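Local coordinates for cell wall surface anchor family protein (Streptococcus agalactiae, PDB 3PHS), which serves as a minor pilin of the cell-wall-anchored pilus and mediates adhesion to lung epithelial cells through an IgG-like domain, at residues 46-51 with 103-108; 51-56 with 75-80; 214-219 with 240-245. All blocks are in the same frame, centred on the assembly; numbering follows the deposited sequence.

How the contacts relate
Contacts 1 and 2 lie in one antiparallel sheet and share strand 46-52: contact 1 pairs it with strand 98-106, and contact 2 joins its end to the start of strand 76-83 on its other side. Their centres are 14 Å apart and they meet directly, through a probable hydrogen bond of 2.8 Å from Leu49 N to Phe80 O and through Tyr50 CD2, 3.5 Å from Val79 CG2; Gln51 belongs to both. Contact 3 stands apart, on the opposite side of the chain's centre, where the short strand 215-216 meets the chain leaving strand 231-240. Its nearest atoms are about 25 Å from contact 1 and about 35 Å from contact 2.

Contact 1 (46-51 with 103-108)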
loop_
_atom_site.group_PDB
_atom_site.type_symbol
_atom_site.label_atom_id
_atom_site.label_comp_id
_atom_site.label_asym_id
_atom_site.label_seq_id
_atom_site.Cartn_x
_atom_site.Cartn_y
_atom_site.Cartn_z
ATOM N N LEU A 46 6.905 -8.803 -9.609
ATOM C CA LEU A 46 6.896 -8.317 -10.983
ATOM C C LEU A 46 7.449 -6.909 -11.071
ATOM O O LEU A 46 6.889 -5.979 -10.481
ATOM C CB LEU A 46 5.466 -8.373 -11.549
ATOM C CG LEU A 46 5.226 -7.861 -12.968
ATOM C CD1 LEU A 46 6.238 -8.445 -13.953
ATOM C CD2 LEU A 46 3.806 -8.252 -13.357
ATOM N N TYR A 47 8.564 -6.772 -11.793
ATOM C CA TYR A 47 9.147 -5.459 -12.117
ATOM C C TYR A 47 8.876 -5.088 -13.574
ATOM O O TYR A 47 8.941 -5.941 -14.477
ATOM C CB TYR A 47 10.668 -5.441 -11.823
ATOM C CG TYR A 47 10.942 -5.196 -10.361
ATOM C CD1 TYR A 47 11.052 -6.259 -9.460
ATOM C CD2 TYR A 47 11.030 -3.899 -9.860
ATOM C CE1 TYR A 47 11.278 -6.024 -8.104
ATOM C CE2 TYR A 47 11.235 -3.660 -8.493
ATOM C CZ TYR A 47 11.366 -4.729 -7.631
ATOM O OH TYR A 47 11.580 -4.485 -6.285
ATOM N N GLN A 48 8.530 -3.827 -13.789
ATOM C CA GLN A 48 8.420 -3.304 -15.135
ATOM C C GLN A 48 9.370 -2.140 -15.307
ATOM O O GLN A 48 9.512 -1.316 -14.407
ATOM C CB GLN A 48 6.986 -2.885 -15.433
ATOM C CG GLN A 48 6.092 -4.077 -15.404
ATOM C CD GLN A 48 4.654 -3.776 -15.694
ATOM O OE1 GLN A 48 3.881 -4.702 -15.979
ATOM N NE2 GLN A 48 4.268 -2.507 -15.627
ATOM N N LEU A 49 9.979 -2.073 -16.490
ATOM C CA LEU A 49 10.898 -1.003 -16.840
ATOM C C LEU A 49 10.383 -0.289 -18.081
ATOM O O LEU A 49 10.158 -0.928 -19.108
ATOM C CB LEU A 49 12.322 -1.564 -17.039
ATOM C CG LEU A 49 13.271 -1.731 -15.836
ATOM C CD1 LEU A 49 13.794 -0.401 -15.371
ATOM C CD2 LEU A 49 12.682 -2.486 -14.642
ATOM N N TYR A 50 10.191 1.029 -17.969
ATOM C CA TYR A 50 9.637 1.866 -19.038
ATOM C C TYR A 50 10.762 2.699 -19.636
ATOM O O TYR A 50 11.387 3.503 -18.944
ATOM C CB TYR A 50 8.506 2.737 -18.498
ATOM C CG TYR A 50 7.303 1.892 -18.150
ATOM C CD1 TYR A 50 7.238 1.199 -16.936
ATOM C CD2 TYR A 50 6.278 1.714 -19.072
ATOM C CE1 TYR A 50 6.139 0.391 -16.631
ATOM C CE2 TYR A 50 5.181 0.903 -18.782
ATOM C CZ TYR A 50 5.114 0.264 -17.560
ATOM O OH TYR A 50 4.039 -0.540 -17.312
ATOM N N GLN A 51 11.058 2.443 -20.907
ATOM C CA GLN A 51 12.097 3.183 -21.618
ATOM C C GLN A 51 11.595 4.599 -21.942
ATOM O O GLN A 51 10.622 4.754 -22.683
ATOM C CB GLN A 51 12.393 2.442 -22.914
ATOM C CG GLN A 51 13.643 2.827 -23.656
ATOM C CD GLN A 51 13.759 1.909 -24.867
ATOM O OE1 GLN A 51 14.459 0.901 -24.833
ATOM N NE2 GLN A 51 12.982 2.186 -25.879
ATOM N N LEU A 103 9.460 0.109 -11.672
ATOM C CA LEU A 103 8.575 0.009 -10.507
ATOM C C LEU A 103 8.169 -1.436 -10.326
ATOM O O LEU A 103 8.258 -2.224 -11.264
ATOM C CB LEU A 103 7.321 0.880 -10.699
ATOM C CG LEU A 103 6.174 0.370 -11.573
ATOM C CD1 LEU A 103 4.961 1.260 -11.419
ATOM C CD2 LEU A 103 6.597 0.332 -13.026
ATOM N N ALA A 104 7.743 -1.792 -9.120
ATOM C CA ALA A 104 7.105 -3.084 -8.916
ATOM C C ALA A 104 5.601 -2.925 -9.087
ATOM O O ALA A 104 5.006 -1.917 -8.657
ATOM C CB ALA A 104 7.416 -3.635 -7.524
ATOM N N VAL A 105 4.995 -3.936 -9.691
ATOM C CA VAL A 105 3.543 -3.965 -9.946
ATOM C C VAL A 105 2.877 -5.095 -9.159
ATOM O O VAL A 105 3.401 -6.211 -9.062
ATOM C CB VAL A 105 3.237 -4.120 -11.466
ATOM C CG1 VAL A 105 1.717 -4.213 -11.732
ATOM C CG2 VAL A 105 3.821 -2.960 -12.243
ATOM N N LYS A 106 1.711 -4.803 -8.594
ATOM C CA LYS A 106 0.929 -5.831 -7.905
ATOM C C LYS A 106 -0.549 -5.497 -8.044
ATOM O O LYS A 106 -0.941 -4.344 -7.877
ATOM C CB LYS A 106 1.291 -5.868 -6.430
ATOM C CG LYS A 106 0.589 -6.994 -5.676
ATOM C CD LYS A 106 0.539 -6.620 -4.227
ATOM C CE LYS A 106 0.409 -7.859 -3.385
ATOM N NZ LYS A 106 0.463 -7.487 -1.938
ATOM N N ALA A 107 -1.343 -6.513 -8.370
ATOM C CA ALA A 107 -2.780 -6.346 -8.577
ATOM C C ALA A 107 -3.054 -5.214 -9.568
ATOM O O ALA A 107 -3.865 -4.306 -9.290
ATOM C CB ALA A 107 -3.467 -6.059 -7.235
ATOM N N GLY A 108 -2.335 -5.243 -10.693
ATOM C CA GLY A 108 -2.538 -4.293 -11.796
ATOM C C GLY A 108 -2.213 -2.834 -11.547
ATOM O O GLY A 108 -2.599 -1.975 -12.337
HETATM O O HOH W 1 4.506 -8.458 -8.107
#
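Gln48 and Leu103 face each other as an antiparallel hydrogen-bonded pair, gripped by two backbone bonds: Gln48 N to Leu103 O at 3.0 Å and Leu103 N to Gln48 O at 3.1 Å. Further along the ladder, Val105 N donates to Leu46 O over 2.9 Å. Beyond that bond a water bridges the strands, accepting from Leu46 N and donating to Val105 O.

Between these links Tyr47 and Ala104 form a non-hydrogen-bonded pair. The methyl group of Ala104 lies over one face of the phenol, offset toward its rim, with CB 4.2 Å from the centroid of the Tyr47 ring in a CH-pi contact. The hydroxyl of Tyr47 is hydrogen-bonded to His19, which ties down the far end of the ring, and Val114 of strand 109-121 also packs on both Tyr47 and Ala104.

Leu46, Gln48, Leu103 and Val105 occupy the other face. Leu103 holds CG between its backbone N and carbonyl carbon (chi1 79°), and its CD2 meets the edge of the Tyr50 ring, 3.6 Å from CE1. The extended Gln48 side chain passes obliquely across Val105, bringing NE2 to 3.4 Å from Val105 CG2. Leu46 packs more loosely against the same valine.

Strand 46-52 also bonds to strand 76-83 on its other side, making it an inner strand of a four-stranded antiparallel sheet. With Tyr47 packing on Ala90 and Phe92 of a second sheet, the arrangement is that of a beta-sandwich, consistent with an Ig-like fold.

Contact 2 (51-56 with 75-80); sequences QLKSTE and QAQQVF
Gln51 meets Gln77 and Gln78 through both its backbone and its side chain. In the backbone, Gln51 N donates to Gln78 O at 2.9 Å and Gln51 O accepts from Gln77 N at 2.7 Å. The same oxygen receives a CA-H...O contact from Ala76, whose CB also packs against it. One water adds a further link, accepting from Lys53 N and donating to Gln75 O.

Two hydrogen bonds join side chains, one of them weak. Gln51 has CG anti to its backbone N (chi1 -166°) and runs beside Gln78, the two pointing the same way with amide planes 49° apart. Gln78 NE2 donates to Gln51 OE1 at 3.0 Å, with the donor tilted from the carbonyl plane. Lys53 crosses Gln77 at about a right angle, and its ammonium makes the weak hydrogen bond, NZ to Gln77 OE1, at 3.3 Å.

These links join the end of strand 46-52 to the start of strand 76-83, an edge strand of the antiparallel sheet. The intervening chain carries helices 60-65 and 69-75, and Ala76 is where it leaves the second helix. At Gln77 it turns a corner before continuing as strand.

The remaining contacts are close packing of polar and aliphatic atoms. The amide NE2 of Gln51 comes close to the aliphatic part of Gln77, 3.1 Å from CG. On the other branch of that amide, Gln51 OE1 lies at the edge of the Phe80 ring, 3.9 Å from Phe80 CE1. Pro96 touches Gln51, Gln78 and Phe80. The methylenes of Lys53 lie over the Gln75-Ala76 backbone, with CG 3.4 Å from Gln75 O.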
loop_
_atom_site.group_PDB
_atom_site.type_symbol
_atom_site.label_atom_id
_atom_site.label_comp_id
_atom_site.label_asym_id
_atom_site.label_seq_id
_atom_site.Cartn_x
_atom_site.Cartn_y
_atom_site.Cartn_z
ATOM N N GLN A 51 11.058 2.443 -20.907
ATOM C CA GLN A 51 12.097 3.183 -21.618
ATOM C C GLN A 51 11.595 4.599 -21.942
ATOM O O GLN A 51 10.622 4.754 -22.683
ATOM C CB GLN A 51 12.393 2.442 -22.914
ATOM C CG GLN A 51 13.643 2.827 -23.656
ATOM C CD GLN A 51 13.759 1.909 -24.867
ATOM O OE1 GLN A 51 14.459 0.901 -24.833
ATOM N NE2 GLN A 51 12.982 2.186 -25.879
ATOM N N LEU A 52 12.255 5.621 -21.400
ATOM C CA LEU A 52 11.818 7.009 -21.630
ATOM C C LEU A 52 11.991 7.430 -23.087
ATOM O O LEU A 52 12.940 7.014 -23.744
ATOM C CB LEU A 52 12.564 7.994 -20.722
ATOM C CG LEU A 52 11.943 8.269 -19.356
ATOM C CD1 LEU A 52 11.854 6.983 -18.514
ATOM C CD2 LEU A 52 12.720 9.351 -18.629
ATOM N N LYS A 53 11.040 8.223 -23.576
ATOM C CA LYS A 53 11.154 8.844 -24.903
ATOM C C LYS A 53 11.774 10.225 -24.817
ATOM O O LYS A 53 12.372 10.694 -25.781
ATOM C CB LYS A 53 9.779 8.944 -25.568
ATOM C CG LYS A 53 9.157 7.601 -25.906
ATOM C CD LYS A 53 7.864 7.758 -26.721
ATOM C CE LYS A 53 8.072 7.447 -28.201
ATOM N NZ LYS A 53 9.248 8.145 -28.831
ATOM N N SER A 54 11.651 10.859 -23.652
ATOM C CA SER A 54 12.046 12.255 -23.448
ATOM C C SER A 54 12.641 12.431 -22.065
ATOM O O SER A 54 12.201 11.764 -21.110
ATOM C CB SER A 54 10.828 13.174 -23.616
ATOM O OG SER A 54 11.158 14.530 -23.314
ATOM N N THR A 55 13.644 13.310 -21.949
ATOM C CA THR A 55 14.188 13.669 -20.635
ATOM C C THR A 55 14.108 15.177 -20.350
ATOM O O THR A 55 14.950 15.719 -19.631
ATOM C CB THR A 55 15.653 13.198 -20.454
ATOM O OG1 THR A 55 16.490 13.823 -21.438
ATOM C CG2 THR A 55 15.756 11.682 -20.576
ATOM N N GLU A 56 13.094 15.837 -20.912
ATOM C CA GLU A 56 12.977 17.300 -20.813
ATOM C C GLU A 56 12.662 17.791 -19.404
ATOM O O GLU A 56 13.108 18.872 -18.993
ATOM C CB GLU A 56 11.919 17.812 -21.791
ATOM C CG GLU A 56 12.330 17.655 -23.257
ATOM C CD GLU A 56 13.648 18.356 -23.575
ATOM O OE1 GLU A 56 13.690 19.610 -23.519
ATOM O OE2 GLU A 56 14.634 17.656 -23.877
ATOM N N GLN A 75 3.619 7.013 -22.453
ATOM C CA GLN A 75 4.799 7.880 -22.545
ATOM C C GLN A 75 6.129 7.161 -22.836
ATOM O O GLN A 75 7.122 7.822 -23.140
ATOM C CB GLN A 75 4.919 8.771 -21.294
ATOM C CG GLN A 75 3.765 9.757 -21.179
ATOM C CD GLN A 75 3.981 10.869 -20.176
ATOM O OE1 GLN A 75 5.112 11.304 -19.911
ATOM N NE2 GLN A 75 2.875 11.374 -19.638
ATOM N N ALA A 76 6.156 5.832 -22.717
ATOM C CA ALA A 76 7.375 5.041 -22.927
ATOM C C ALA A 76 7.605 4.662 -24.402
ATOM O O ALA A 76 6.663 4.678 -25.191
ATOM C CB ALA A 76 7.352 3.775 -22.050
ATOM N N GLN A 77 8.855 4.326 -24.742
ATOM C CA GLN A 77 9.260 3.873 -26.097
ATOM C C GLN A 77 9.185 2.356 -26.278
ATOM O O GLN A 77 8.740 1.898 -27.329
ATOM C CB GLN A 77 10.677 4.361 -26.445
ATOM C CG GLN A 77 11.238 3.884 -27.805
ATOM C CD GLN A 77 11.250 4.966 -28.887
ATOM O OE1 GLN A 77 11.845 6.052 -28.711
ATOM N NE2 GLN A 77 10.609 4.669 -30.028
ATOM N N GLN A 78 9.710 1.607 -25.298
ATOM C CA GLN A 78 9.657 0.148 -25.178
ATOM C C GLN A 78 9.348 -0.110 -23.679
ATOM O O GLN A 78 9.658 0.729 -22.827
ATOM C CB GLN A 78 11.001 -0.527 -25.516
ATOM C CG GLN A 78 11.296 -0.799 -27.011
ATOM C CD GLN A 78 12.511 -1.704 -27.225
ATOM O OE1 GLN A 78 12.379 -2.815 -27.726
ATOM N NE2 GLN A 78 13.690 -1.232 -26.844
ATOM N N VAL A 79 8.725 -1.244 -23.381
ATOM C CA VAL A 79 8.425 -1.652 -22.006
ATOM C C VAL A 79 8.978 -3.072 -21.816
ATOM O O VAL A 79 8.864 -3.919 -22.710
ATOM C CB VAL A 79 6.894 -1.629 -21.728
ATOM C CG1 VAL A 79 6.570 -2.073 -20.288
ATOM C CG2 VAL A 79 6.299 -0.241 -22.017
ATOM N N PHE A 80 9.594 -3.324 -20.662
ATOM C CA PHE A 80 10.188 -4.628 -20.377
ATOM C C PHE A 80 9.672 -5.096 -19.033
ATOM O O PHE A 80 9.461 -4.268 -18.155
ATOM C CB PHE A 80 11.704 -4.517 -20.287
ATOM C CG PHE A 80 12.356 -4.020 -21.557
ATOM C CD1 PHE A 80 12.354 -2.665 -21.862
ATOM C CD2 PHE A 80 12.987 -4.911 -22.415
ATOM C CE1 PHE A 80 12.955 -2.192 -23.048
ATOM C CE2 PHE A 80 13.604 -4.444 -23.594
ATOM C CZ PHE A 80 13.568 -3.082 -23.901
HETATM O O HOH W 2 8.978 9.807 -22.210
#

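Contact 3 (214-219 with 240-245); sequences GYQIGQ and KVPTPK
Tyr215 and Lys240 form an antiparallel non-hydrogen-bonded pair whose CB atoms diverge, yet their side chains come together farther out. The tyrosine places CG beside its backbone N and anti to its carbonyl carbon (chi1 -61°), and from there CD2 and CE2 of the ring come up against Lys240 CG. Lys240 stays extended through CE and bends at its last torsion (chi4 -73°). It crosses the phenol obliquely: CG lies 3.6 Å from Tyr215 CE2, and the ammonium NZ stands 3.5 Å from Tyr215 OH.

Gln216 is extended beyond CG and crosses both Val241 and Pro242 at about a right angle. Its amide NE2 reaches the proline ring at 3.4 Å from Pro242 CD, while its CG packs more loosely against Val241 CG2. That methyl branch also sits 3.4 Å from Gly214 O.

The same carbonyl accepts the hydrogen bond of the contact, from Val241 N at 2.9 Å.

Gln216 also bonds through its backbone to Lys239, so the short, weakly bonded strand 215-216 pairs with the end of strand 231-240, which runs parallel to strand 135-146 in the mixed sheet of the prealbumin-like domain; Tyr215 additionally touches Asn238 and Leu153.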
loop_
_atom_site.group_PDB
_atom_site.type_symbol
_atom_site.label_atom_id
_atom_site.label_comp_id
_atom_site.label_asym_id
_atom_site.label_seq_id
_atom_site.Cartn_x
_atom_site.Cartn_y
_atom_site.Cartn_z
ATOM N N GLY A 214 -30.509 2.422 14.282
ATOM C CA GLY A 214 -30.658 3.451 15.286
ATOM C C GLY A 214 -29.546 4.478 15.221
ATOM O O GLY A 214 -29.641 5.521 15.869
ATOM N N TYR A 215 -28.514 4.192 14.414
ATOM C CA TYR A 215 -27.308 5.030 14.321
ATOM C C TYR A 215 -27.026 5.534 12.915
ATOM O O TYR A 215 -27.471 4.950 11.935
ATOM C CB TYR A 215 -26.069 4.278 14.829
ATOM C CG TYR A 215 -26.140 3.864 16.270
ATOM C CD1 TYR A 215 -26.645 2.615 16.626
ATOM C CD2 TYR A 215 -25.698 4.717 17.280
ATOM C CE1 TYR A 215 -26.711 2.226 17.944
ATOM C CE2 TYR A 215 -25.751 4.336 18.605
ATOM C CZ TYR A 215 -26.262 3.102 18.926
ATOM O OH TYR A 215 -26.319 2.713 20.217
ATOM N N GLN A 216 -26.269 6.625 12.840
ATOM C CA GLN A 216 -25.865 7.228 11.585
ATOM C C GLN A 216 -24.377 7.002 11.400
ATOM O O GLN A 216 -23.612 7.034 12.371
ATOM C CB GLN A 216 -26.054 8.740 11.622
ATOM C CG GLN A 216 -27.451 9.298 11.432
ATOM C CD GLN A 216 -27.436 10.823 11.511
ATOM O OE1 GLN A 216 -26.442 11.418 11.948
ATOM N NE2 GLN A 216 -28.520 11.464 11.090
ATOM N N ILE A 217 -23.965 6.801 10.155
ATOM C CA ILE A 217 -22.546 6.910 9.812
ATOM C C ILE A 217 -22.168 8.405 9.840
ATOM O O ILE A 217 -22.688 9.214 9.059
ATOM C CB ILE A 217 -22.228 6.241 8.443
ATOM C CG1 ILE A 217 -22.515 4.731 8.507
ATOM C CG2 ILE A 217 -20.772 6.525 8.025
ATOM C CD1 ILE A 217 -22.411 4.015 7.176
ATOM N N GLY A 218 -21.289 8.769 10.772
ATOM C CA GLY A 218 -20.863 10.163 10.957
ATOM C C GLY A 218 -19.635 10.510 10.130
ATOM O O GLY A 218 -19.641 11.469 9.358
ATOM N N GLN A 219 -18.569 9.740 10.312
ATOM C CA GLN A 219 -17.382 9.898 9.471
ATOM C C GLN A 219 -17.253 8.686 8.558
ATOM O O GLN A 219 -16.857 7.601 9.003
ATOM C CB GLN A 219 -16.104 10.151 10.313
ATOM C CG GLN A 219 -15.868 9.201 11.505
ATOM C CD GLN A 219 -14.758 9.697 12.445
ATOM O OE1 GLN A 219 -14.986 10.596 13.264
ATOM N NE2 GLN A 219 -13.566 9.104 12.342
ATOM N N LYS A 240 -26.565 8.447 17.475
ATOM C CA LYS A 240 -27.951 8.031 17.303
ATOM C C LYS A 240 -28.681 8.972 16.352
ATOM O O LYS A 240 -28.412 10.175 16.324
ATOM C CB LYS A 240 -28.660 7.958 18.653
ATOM C CG LYS A 240 -28.501 6.614 19.299
ATOM C CD LYS A 240 -29.227 6.495 20.610
ATOM C CE LYS A 240 -28.917 5.140 21.243
ATOM N NZ LYS A 240 -29.588 4.000 20.546
ATOM N N VAL A 241 -29.588 8.403 15.565
ATOM C CA VAL A 241 -30.412 9.138 14.604
ATOM C C VAL A 241 -31.266 10.175 15.355
ATOM O O VAL A 241 -31.925 9.810 16.324
ATOM C CB VAL A 241 -31.362 8.153 13.844
ATOM C CG1 VAL A 241 -32.315 8.887 12.929
ATOM C CG2 VAL A 241 -30.577 7.145 13.042
ATOM N N PRO A 242 -31.261 11.452 14.900
ATOM C CA PRO A 242 -32.095 12.485 15.535
ATOM C C PRO A 242 -33.571 12.293 15.181
ATOM O O PRO A 242 -33.889 11.819 14.079
ATOM C CB PRO A 242 -31.564 13.789 14.942
ATOM C CG PRO A 242 -31.024 13.401 13.595
ATOM C CD PRO A 242 -30.476 11.997 13.771
ATOM N N THR A 243 -34.451 12.649 16.118
ATOM C CA THR A 243 -35.879 12.368 15.982
ATOM C C THR A 243 -36.763 13.608 16.225
ATOM O O THR A 243 -37.687 13.562 17.021
ATOM C CB THR A 243 -36.286 11.219 16.889
ATOM O OG1 THR A 243 -35.830 11.492 18.221
ATOM C CG2 THR A 243 -35.655 9.906 16.400
ATOM N N PRO A 244 -36.486 14.708 15.512
ATOM C CA PRO A 244 -37.303 15.911 15.728
ATOM C C PRO A 244 -38.748 15.712 15.278
ATOM O O PRO A 244 -39.013 14.865 14.423
ATOM C CB PRO A 244 -36.638 16.935 14.826
ATOM C CG PRO A 244 -35.980 16.104 13.743
ATOM C CD PRO A 244 -35.470 14.917 14.458
ATOM N N LYS A 245 -39.665 16.487 15.850
ATOM C CA LYS A 245 -41.060 16.480 15.426
ATOM C C LYS A 245 -41.160 17.369 14.202
ATOM O O LYS A 245 -40.381 18.312 14.059
ATOM C CB LYS A 245 -41.971 17.013 16.528
ATOM C CG LYS A 245 -42.157 16.058 17.715
ATOM C CD LYS A 245 -42.968 16.737 18.812
ATOM C CE LYS A 245 -43.340 15.767 19.931
ATOM N NZ LYS A 245 -44.672 16.143 20.531
#